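Glutamine amidotransferase type-2 domain-containing protein (Pseudomonas aeruginosa PAO1, PDB 1TE5) is a predicted class-II (Ntn-type) glutamine amidotransferase, a family that releases ammonia from glutamine for transfer to an acceptor, although its own acceptor is not known. Local coordinates at residues S89-F94 and V124-E130; D113-K117 and A131-D135; E72-G76 and I174-L180. All coordinates share one frame. Residue numbers count along the deposited sequence, not the author numbering.

Contact 1: S89-F94 and V124-E130; sequences SNTHPF and VGETDSE
A buried loop-to-helix-start contact joins residues 89-94, the loop leading into strand 94-98, to residues 124-130, which turn into the N-terminus of helix 128-143, in the layered, antiparallel two-sheet Ntn (alpha-beta-beta-alpha) fold of a predicted class-II glutamine amidotransferase. Ser89 CA and Gly125 CA lie 4.6 Å apart, and Phe94 CA and Glu130 CA 6.9 Å; the peptide bond before Pro93 is cis. At Gly125 the backbone (phi/psi -96/-172) passes so near that a CB would clash with Ser89 O and Asn90 OD1; instead Gly125 CA makes a CA-H...O contact of 3.4 Å with Ser89 O. Asn90 (m rotamer) answers Glu126 twice: Glu126 N donates to Asn90 OD1 (2.7 Å), and Asn90 ND2 to Glu126 OE2 (3.0 Å). A weak bond of 3.3 Å also runs from Thr127 N to Asn90 OD1. Water 2 joins Ser89 OG (2.6 Å) and Glu126 OE1 (2.7 Å). Thr127 (p rotamer) is the N-cap, its OG1 accepting from Glu130 N at 3.2 Å. The extended Glu130 side chain (chi1 and chi2 both t) closes the preceding loop, OE2 accepting from Val124 N (2.8 Å) and OE1 from Gly125 N (2.9 Å), while Arg96 forms a salt bridge with OE2. Glu130 CB lies over the Phe94 ring, 3.9 Å from its centroid, in a CH-pi contact. Tyr102 of the second subunit packs on Val124 and Glu130, so the dimer borders this loop. Ser129 OG, also hydrogen-bonded to His107, is hydrogen-bonded to His92 NE2 (2.8 Å) at the imidazole edge, near its plane.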
loop_
_atom_site.group_PDB
_atom_site.type_symbol
_atom_site.label_atom_id
_atom_site.label_comp_id
_atom_site.label_asym_id
_atom_site.label_seq_id
_atom_site.Cartn_x
_atom_site.Cartn_y
_atom_site.Cartn_z
ATOM N N SER A 89 -7.761 6.537 6.145
ATOM C CA SER A 89 -7.495 5.586 7.222
ATOM C C SER A 89 -8.697 4.710 7.569
ATOM O O SER A 89 -8.566 3.711 8.289
ATOM C CB SER A 89 -6.967 6.305 8.473
ATOM O OG SER A 89 -7.861 7.284 8.966
ATOM N N ASN A 90 -9.858 5.073 7.032
ATOM C CA ASN A 90 -11.097 4.334 7.275
ATOM C C ASN A 90 -11.630 3.643 6.021
ATOM O O ASN A 90 -12.780 3.200 5.990
ATOM C CB ASN A 90 -12.119 5.275 7.889
ATOM C CG ASN A 90 -11.794 5.798 9.278
ATOM O OD1 ASN A 90 -11.394 5.041 10.154
ATOM N ND2 ASN A 90 -11.924 7.106 9.474
ATOM N N THR A 91 -10.780 3.508 5.012
ATOM C CA THR A 91 -11.156 2.873 3.754
ATOM C C THR A 91 -10.527 1.463 3.636
ATOM O O THR A 91 -9.360 1.278 3.968
ATOM C CB THR A 91 -10.710 3.773 2.578
ATOM O OG1 THR A 91 -11.264 5.088 2.750
ATOM C CG2 THR A 91 -11.169 3.214 1.257
ATOM N N HIS A 92 -11.353 0.489 3.247
ATOM C CA HIS A 92 -10.953 -0.908 3.068
ATOM C C HIS A 92 -10.349 -1.073 1.684
ATOM O O HIS A 92 -10.659 -0.312 0.775
ATOM C CB HIS A 92 -12.173 -1.843 3.098
ATOM C CG HIS A 92 -12.954 -1.820 4.372
ATOM N ND1 HIS A 92 -13.272 -0.657 5.041
ATOM C CD2 HIS A 92 -13.536 -2.823 5.064
ATOM C CE1 HIS A 92 -14.022 -0.947 6.090
ATOM N NE2 HIS A 92 -14.195 -2.256 6.125
ATOM N N PRO A 93 -9.521 -2.109 1.490
ATOM C CA PRO A 93 -9.124 -3.106 2.493
ATOM C C PRO A 93 -7.913 -2.641 3.327
ATOM O O PRO A 93 -7.330 -1.604 3.035
ATOM C CB PRO A 93 -8.802 -4.329 1.638
ATOM C CG PRO A 93 -8.294 -3.735 0.376
ATOM C CD PRO A 93 -9.242 -2.600 0.126
ATOM N N PHE A 94 -7.560 -3.411 4.359
ATOM C CA PHE A 94 -6.435 -3.078 5.231
ATOM C C PHE A 94 -5.305 -4.102 5.092
ATOM O O PHE A 94 -5.554 -5.291 4.883
ATOM C CB PHE A 94 -6.897 -2.986 6.690
ATOM C CG PHE A 94 -7.994 -1.987 6.911
ATOM C CD1 PHE A 94 -9.307 -2.405 7.091
ATOM C CD2 PHE A 94 -7.719 -0.623 6.923
ATOM C CE1 PHE A 94 -10.327 -1.468 7.283
ATOM C CE2 PHE A 94 -8.727 0.318 7.113
ATOM C CZ PHE A 94 -10.030 -0.105 7.294
ATOM N N VAL A 124 -5.053 2.145 12.666
ATOM C CA VAL A 124 -4.624 3.510 12.370
ATOM C C VAL A 124 -5.886 4.393 12.272
ATOM O O VAL A 124 -5.883 5.566 12.669
ATOM C CB VAL A 124 -3.829 3.560 11.046
ATOM C CG1 VAL A 124 -3.389 4.989 10.746
ATOM C CG2 VAL A 124 -2.617 2.633 11.138
ATOM N N GLY A 125 -6.948 3.803 11.720
ATOM C CA GLY A 125 -8.231 4.472 11.573
ATOM C C GLY A 125 -9.174 4.138 12.719
ATOM O O GLY A 125 -8.783 3.502 13.701
ATOM N N GLU A 126 -10.423 4.566 12.609
ATOM C CA GLU A 126 -11.386 4.319 13.669
ATOM C C GLU A 126 -12.446 3.278 13.341
ATOM O O GLU A 126 -13.370 3.067 14.129
ATOM C CB GLU A 126 -12.071 5.623 14.083
ATOM C CG GLU A 126 -11.128 6.766 14.429
ATOM C CD GLU A 126 -10.634 7.516 13.208
ATOM O OE1 GLU A 126 -9.409 7.744 13.113
ATOM O OE2 GLU A 126 -11.470 7.889 12.354
ATOM N N THR A 127 -12.324 2.632 12.187
ATOM C CA THR A 127 -13.296 1.625 11.782
ATOM C C THR A 127 -13.347 0.433 12.725
ATOM O O THR A 127 -12.383 0.146 13.436
ATOM C CB THR A 127 -13.018 1.098 10.345
ATOM O OG1 THR A 127 -11.640 0.716 10.213
ATOM C CG2 THR A 127 -13.356 2.158 9.312
ATOM N N ASP A 128 -14.509 -0.202 12.798
ATOM C CA ASP A 128 -14.657 -1.394 13.614
ATOM C C ASP A 128 -14.007 -2.514 12.808
ATOM O O ASP A 128 -13.519 -3.494 13.365
ATOM C CB ASP A 128 -16.136 -1.724 13.860
ATOM C CG ASP A 128 -16.736 -0.949 15.038
ATOM O OD1 ASP A 128 -15.993 -0.300 15.812
ATOM O OD2 ASP A 128 -17.974 -1.008 15.198
ATOM N N SER A 129 -14.029 -2.364 11.488
ATOM C CA SER A 129 -13.440 -3.345 10.586
ATOM C C SER A 129 -11.949 -3.528 10.859
ATOM O O SER A 129 -11.460 -4.658 10.926
ATOM C CB SER A 129 -13.637 -2.914 9.128
ATOM O OG SER A 129 -15.012 -2.867 8.776
ATOM N N GLU A 130 -11.228 -2.415 10.980
ATOM C CA GLU A 130 -9.790 -2.449 11.227
ATOM C C GLU A 130 -9.467 -2.941 12.635
ATOM O O GLU A 130 -8.427 -3.562 12.861
ATOM C CB GLU A 130 -9.177 -1.074 10.991
ATOM C CG GLU A 130 -7.670 -1.049 11.101
ATOM C CD GLU A 130 -7.079 0.292 10.744
ATOM O OE1 GLU A 130 -7.849 1.266 10.566
ATOM O OE2 GLU A 130 -5.835 0.361 10.636
HETATM O O HOH W 1 -6.036 2.213 8.185
HETATM O O HOH W 2 -7.231 7.824 11.464
#

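Contact 2: D113-K117 and A131-D135; sequences DFQPK and AAFCD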
loop_
_atom_site.group_PDB
_atom_site.type_symbol
_atom_site.label_atom_id
_atom_site.label_comp_id
_atom_site.label_asym_id
_atom_site.label_seq_id
_atom_site.Cartn_x
_atom_site.Cartn_y
_atom_site.Cartn_z
ATOM N N ASP A 113 -21.041 -2.732 20.003
ATOM C CA ASP A 113 -20.328 -2.917 21.266
ATOM C C ASP A 113 -19.084 -3.793 21.083
ATOM O O ASP A 113 -18.889 -4.786 21.791
ATOM C CB ASP A 113 -21.263 -3.532 22.317
ATOM C CG ASP A 113 -20.684 -3.473 23.723
ATOM O OD1 ASP A 113 -20.214 -4.520 24.230
ATOM O OD2 ASP A 113 -20.707 -2.372 24.323
ATOM N N PHE A 114 -18.264 -3.429 20.101
ATOM C CA PHE A 114 -17.042 -4.162 19.808
ATOM C C PHE A 114 -15.880 -3.395 20.418
ATOM O O PHE A 114 -15.597 -2.263 20.020
ATOM C CB PHE A 114 -16.863 -4.304 18.299
ATOM C CG PHE A 114 -15.777 -5.260 17.908
ATOM C CD1 PHE A 114 -14.688 -4.822 17.165
ATOM C CD2 PHE A 114 -15.832 -6.595 18.304
ATOM C CE1 PHE A 114 -13.666 -5.699 16.821
ATOM C CE2 PHE A 114 -14.814 -7.482 17.965
ATOM C CZ PHE A 114 -13.728 -7.033 17.224
ATOM N N GLN A 115 -15.194 -4.020 21.369
ATOM C CA GLN A 115 -14.075 -3.384 22.070
ATOM C C GLN A 115 -12.927 -4.344 22.404
ATOM O O GLN A 115 -12.605 -4.567 23.575
ATOM C CB GLN A 115 -14.594 -2.713 23.349
ATOM C CG GLN A 115 -15.815 -3.407 24.007
ATOM C CD GLN A 115 -15.531 -4.822 24.525
ATOM O OE1 GLN A 115 -15.398 -5.033 25.737
ATOM N NE2 GLN A 115 -15.467 -5.797 23.609
ATOM N N PRO A 116 -12.233 -4.851 21.378
ATOM C CA PRO A 116 -11.117 -5.780 21.575
ATOM C C PRO A 116 -9.995 -5.201 22.428
ATOM O O PRO A 116 -9.784 -3.988 22.447
ATOM C CB PRO A 116 -10.647 -6.049 20.147
ATOM C CG PRO A 116 -10.919 -4.752 19.465
ATOM C CD PRO A 116 -12.300 -4.414 19.970
ATOM N N LYS A 117 -9.298 -6.070 23.155
ATOM C CA LYS A 117 -8.185 -5.639 23.999
ATOM C C LYS A 117 -7.000 -5.250 23.116
ATOM O O LYS A 117 -6.565 -6.036 22.268
ATOM C CB LYS A 117 -7.757 -6.766 24.937
ATOM C CG LYS A 117 -8.894 -7.405 25.712
ATOM C CD LYS A 117 -8.423 -8.670 26.422
ATOM C CE LYS A 117 -7.776 -9.647 25.449
ATOM N NZ LYS A 117 -8.687 -9.985 24.325
ATOM N N ALA A 131 -10.334 -2.605 13.588
ATOM C CA ALA A 131 -10.161 -3.038 14.969
ATOM C C ALA A 131 -10.298 -4.565 14.999
ATOM O O ALA A 131 -9.607 -5.246 15.759
ATOM C CB ALA A 131 -11.209 -2.392 15.856
ATOM N N ALA A 132 -11.194 -5.081 14.159
ATOM C CA ALA A 132 -11.436 -6.512 14.045
ATOM C C ALA A 132 -10.252 -7.183 13.371
ATOM O O ALA A 132 -9.872 -8.293 13.748
ATOM C CB ALA A 132 -12.705 -6.779 13.249
ATOM N N PHE A 133 -9.703 -6.527 12.349
ATOM C CA PHE A 133 -8.555 -7.056 11.610
ATOM C C PHE A 133 -7.337 -7.245 12.518
ATOM O O PHE A 133 -6.685 -8.294 12.505
ATOM C CB PHE A 133 -8.182 -6.108 10.462
ATOM C CG PHE A 133 -7.049 -6.603 9.597
ATOM C CD1 PHE A 133 -6.231 -5.700 8.927
ATOM C CD2 PHE A 133 -6.813 -7.972 9.439
ATOM C CE1 PHE A 133 -5.188 -6.147 8.100
ATOM C CE2 PHE A 133 -5.775 -8.437 8.617
ATOM C CZ PHE A 133 -4.959 -7.517 7.943
ATOM N N CYS A 134 -6.991 -6.186 13.236
ATOM C CA CYS A 134 -5.867 -6.211 14.148
ATOM C C CYS A 134 -6.064 -7.255 15.232
ATOM O O CYS A 134 -5.148 -8.015 15.513
ATOM C CB CYS A 134 -5.673 -4.841 14.775
ATOM S SG CYS A 134 -5.193 -3.600 13.577
ATOM N N ASP A 135 -7.257 -7.295 15.820
ATOM C CA ASP A 135 -7.561 -8.253 16.877
ATOM C C ASP A 135 -7.366 -9.687 16.404
ATOM O O ASP A 135 -6.775 -10.512 17.117
ATOM C CB ASP A 135 -8.990 -8.065 17.383
ATOM C CG ASP A 135 -9.294 -8.923 18.599
ATOM O OD1 ASP A 135 -8.761 -8.635 19.693
ATOM O OD2 ASP A 135 -10.063 -9.891 18.459
#
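Phe114 lays the CE1 corner of its ring against the first turn of helix 128-143, 3.7 Å from Ala132 CA, with Ala132 CB at 3.9 Å and Ala131 CB at 4.2 Å from the same CE1 atom. The two alanines leave the helix surface low enough for the ring to come close to the backbone: Ala131 C lies at the ring edge, 4.0 Å from Phe114 CE1. Pro116 follows two residues later along the loop, and its CG sits 4.3 Å from Ala131 CB. One turn further along the helix, Asp135 OD1 is 3.2 Å from Pro116 CB. Ala131 and Asp135 thus share one helical face, linked by the helical bond from Asp135 N to Ala131 O (3.1 Å). No hydrogen bond joins the segments, so the loop is held here by van der Waals contact. The other carboxylate oxygen of Asp135, OD2, bonds Tyr164 and Arg139. Tyr164, from helix 150-165, also meets the Phe114 ring nearly at right angles, and Phe133, pointing away from the loop, packs on Phe94 and Arg96 of strand 94-98: helix 128-143 lies between the 113-117 loop and the sheet, with helix 150-165 alongside.

Contact 3: E72-G76 and I174-L180; sequences ETVIG and ISDGDWL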
loop_
_atom_site.group_PDB
_atom_site.type_symbol
_atom_site.label_atom_id
_atom_site.label_comp_id
_atom_site.label_asym_id
_atom_site.label_seq_id
_atom_site.Cartn_x
_atom_site.Cartn_y
_atom_site.Cartn_z
ATOM N N GLU A 72 -3.109 -13.581 -8.850
ATOM C CA GLU A 72 -3.772 -14.807 -8.420
ATOM C C GLU A 72 -4.677 -14.546 -7.233
ATOM O O GLU A 72 -5.573 -15.336 -6.959
ATOM C CB GLU A 72 -2.744 -15.868 -8.031
ATOM C CG GLU A 72 -1.799 -16.255 -9.149
ATOM C CD GLU A 72 -0.922 -17.447 -8.795
ATOM O OE1 GLU A 72 -0.795 -18.352 -9.635
ATOM O OE2 GLU A 72 -0.357 -17.484 -7.686
ATOM N N THR A 73 -4.458 -13.427 -6.546
ATOM C CA THR A 73 -5.244 -13.075 -5.365
ATOM C C THR A 73 -5.658 -11.602 -5.353
ATOM O O THR A 73 -4.817 -10.698 -5.319
ATOM C CB THR A 73 -4.464 -13.377 -4.058
ATOM O OG1 THR A 73 -3.931 -14.707 -4.119
ATOM C CG2 THR A 73 -5.374 -13.256 -2.842
ATOM N N VAL A 74 -6.966 -11.380 -5.331
ATOM C CA VAL A 74 -7.522 -10.038 -5.322
ATOM C C VAL A 74 -8.572 -9.908 -4.237
ATOM O O VAL A 74 -9.430 -10.768 -4.105
ATOM C CB VAL A 74 -8.192 -9.725 -6.673
ATOM C CG1 VAL A 74 -8.872 -8.353 -6.626
ATOM C CG2 VAL A 74 -7.172 -9.793 -7.794
ATOM N N ILE A 75 -8.450 -8.871 -3.421
ATOM C CA ILE A 75 -9.409 -8.592 -2.362
ATOM C C ILE A 75 -9.803 -7.128 -2.517
ATOM O O ILE A 75 -8.941 -6.252 -2.595
ATOM C CB ILE A 75 -8.831 -8.810 -0.930
ATOM C CG1 ILE A 75 -8.767 -10.297 -0.590
ATOM C CG2 ILE A 75 -9.704 -8.121 0.110
ATOM C CD1 ILE A 75 -8.442 -10.562 0.857
ATOM N N GLY A 76 -11.103 -6.865 -2.533
ATOM C CA GLY A 76 -11.568 -5.502 -2.677
ATOM C C GLY A 76 -12.891 -5.261 -1.984
ATOM O O GLY A 76 -13.601 -6.209 -1.611
ATOM N N ILE A 174 -9.997 -12.525 3.833
ATOM C CA ILE A 174 -8.648 -12.405 4.381
ATOM C C ILE A 174 -7.691 -13.205 3.503
ATOM O O ILE A 174 -8.057 -14.248 2.971
ATOM C CB ILE A 174 -8.598 -12.917 5.831
ATOM C CG1 ILE A 174 -9.658 -12.194 6.664
ATOM C CG2 ILE A 174 -7.215 -12.683 6.412
ATOM C CD1 ILE A 174 -9.931 -12.822 7.994
ATOM N N SER A 175 -6.457 -12.732 3.385
ATOM C CA SER A 175 -5.514 -13.425 2.558
ATOM C C SER A 175 -4.106 -13.066 2.955
ATOM O O SER A 175 -3.886 -12.004 3.541
ATOM C CB SER A 175 -5.741 -13.052 1.094
ATOM O OG SER A 175 -4.754 -13.593 0.235
ATOM N N ASP A 176 -3.193 -14.003 2.792
ATOM C CA ASP A 176 -1.790 -13.695 3.031
ATOM C C ASP A 176 -1.032 -13.691 1.685
ATOM O O ASP A 176 0.203 -13.703 1.644
ATOM C CB ASP A 176 -1.209 -14.796 3.930
ATOM C CG ASP A 176 -0.845 -16.105 3.233
ATOM O OD1 ASP A 176 -1.407 -16.414 2.161
ATOM O OD2 ASP A 176 0.008 -16.843 3.777
ATOM N N GLY A 177 -1.800 -13.705 0.596
ATOM C CA GLY A 177 -1.227 -13.704 -0.734
ATOM C C GLY A 177 -1.254 -15.077 -1.370
ATOM O O GLY A 177 -1.067 -15.200 -2.580
ATOM N N ASP A 178 -1.387 -16.112 -0.541
ATOM C CA ASP A 178 -1.452 -17.497 -1.012
ATOM C C ASP A 178 -2.926 -17.883 -1.110
ATOM O O ASP A 178 -3.495 -18.009 -2.194
ATOM C CB ASP A 178 -0.773 -18.472 -0.018
ATOM C CG ASP A 178 0.749 -18.415 -0.052
ATOM O OD1 ASP A 178 1.367 -18.762 0.985
ATOM O OD2 ASP A 178 1.321 -18.064 -1.102
ATOM N N TRP A 179 -3.494 -18.155 0.057
ATOM C CA TRP A 179 -4.878 -18.541 0.185
ATOM C C TRP A 179 -5.760 -17.327 0.404
ATOM O O TRP A 179 -5.291 -16.259 0.799
ATOM C CB TRP A 179 -5.033 -19.505 1.364
ATOM C CG TRP A 179 -4.256 -19.081 2.576
ATOM C CD1 TRP A 179 -3.008 -19.503 2.938
ATOM C CD2 TRP A 179 -4.652 -18.104 3.552
ATOM N NE1 TRP A 179 -2.600 -18.842 4.076
ATOM C CE2 TRP A 179 -3.590 -17.979 4.470
ATOM C CE3 TRP A 179 -5.793 -17.315 3.730
ATOM C CZ2 TRP A 179 -3.638 -17.103 5.549
ATOM C CZ3 TRP A 179 -5.837 -16.441 4.801
ATOM C CH2 TRP A 179 -4.766 -16.340 5.695
ATOM N N LEU A 180 -7.053 -17.524 0.214
ATOM C CA LEU A 180 -8.018 -16.465 0.395
ATOM C C LEU A 180 -9.114 -17.019 1.271
ATOM O O LEU A 180 -9.895 -17.856 0.834
ATOM C CB LEU A 180 -8.573 -16.030 -0.967
ATOM C CG LEU A 180 -9.679 -14.978 -1.066
ATOM C CD1 LEU A 180 -9.510 -13.901 -0.030
ATOM C CD2 LEU A 180 -9.641 -14.382 -2.453
HETATM O O HOH W 3 -5.788 -17.060 -3.725
#
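Two overlapping side-chain turns, an ST turn at Ser175 and an Asx turn at Asp176, shape the hairpin bend that meets strand 73-80. Ser175 OG accepts from Gly177 N (3.0 Å) and donates to Trp179 O (2.8 Å), while Asp176 OD1 accepts from Asp178 N (2.7 Å). Gly177 sits at phi 102°, where a CB would jam against the preceding carbonyl. This bend connects strands 171-175 and 180-183 of one sheet and faces strand 73-80 of the other, as in the stacked sheets of the Ntn fold. Thr73 CG2 is 3.2 Å from Ser175 OG, and water 3 links Thr73 OG1 (3.0 Å) to Asp178 O (2.9 Å). Further into the interior, Ile75 CD1 reaches Leu180 CD1 (3.6 Å) and Ser175 CB (3.7 Å). With Ser175 OG and Asp176 OD1 bonded within the bend, and Asp178 OD2 paired with Arg101, the sheets meet here through apolar packing around Ile75 and Leu180, with a water-bridged polar margin at Thr73.

In the fold
Contacts 1 and 2 share helix 128-143 and lie on the same side of the chain's centre, their centres about 11 Å apart. They touch where Phe94 O meets Phe133 CE1 at 3.3 Å. Along the chain their segments alternate: 89-94, 113-117, 124-130, 131-135. Both are nested within the loop closed by contact 3, whose segments 72-76 and 174-180 come first and last. Contact 3 lies nearer the middle, with its centre about 18 Å from that of contact 1 and 22 Å from that of contact 2; Pro93 CG lies 3.9 Å from Ile75 O, so contacts 1 and 3 also touch. Contact 3 joins the two stacked sheets, whereas contacts 1 and 2 pack helix 128-143 against the loop entering strand 94-98 and against the 113-117 loop.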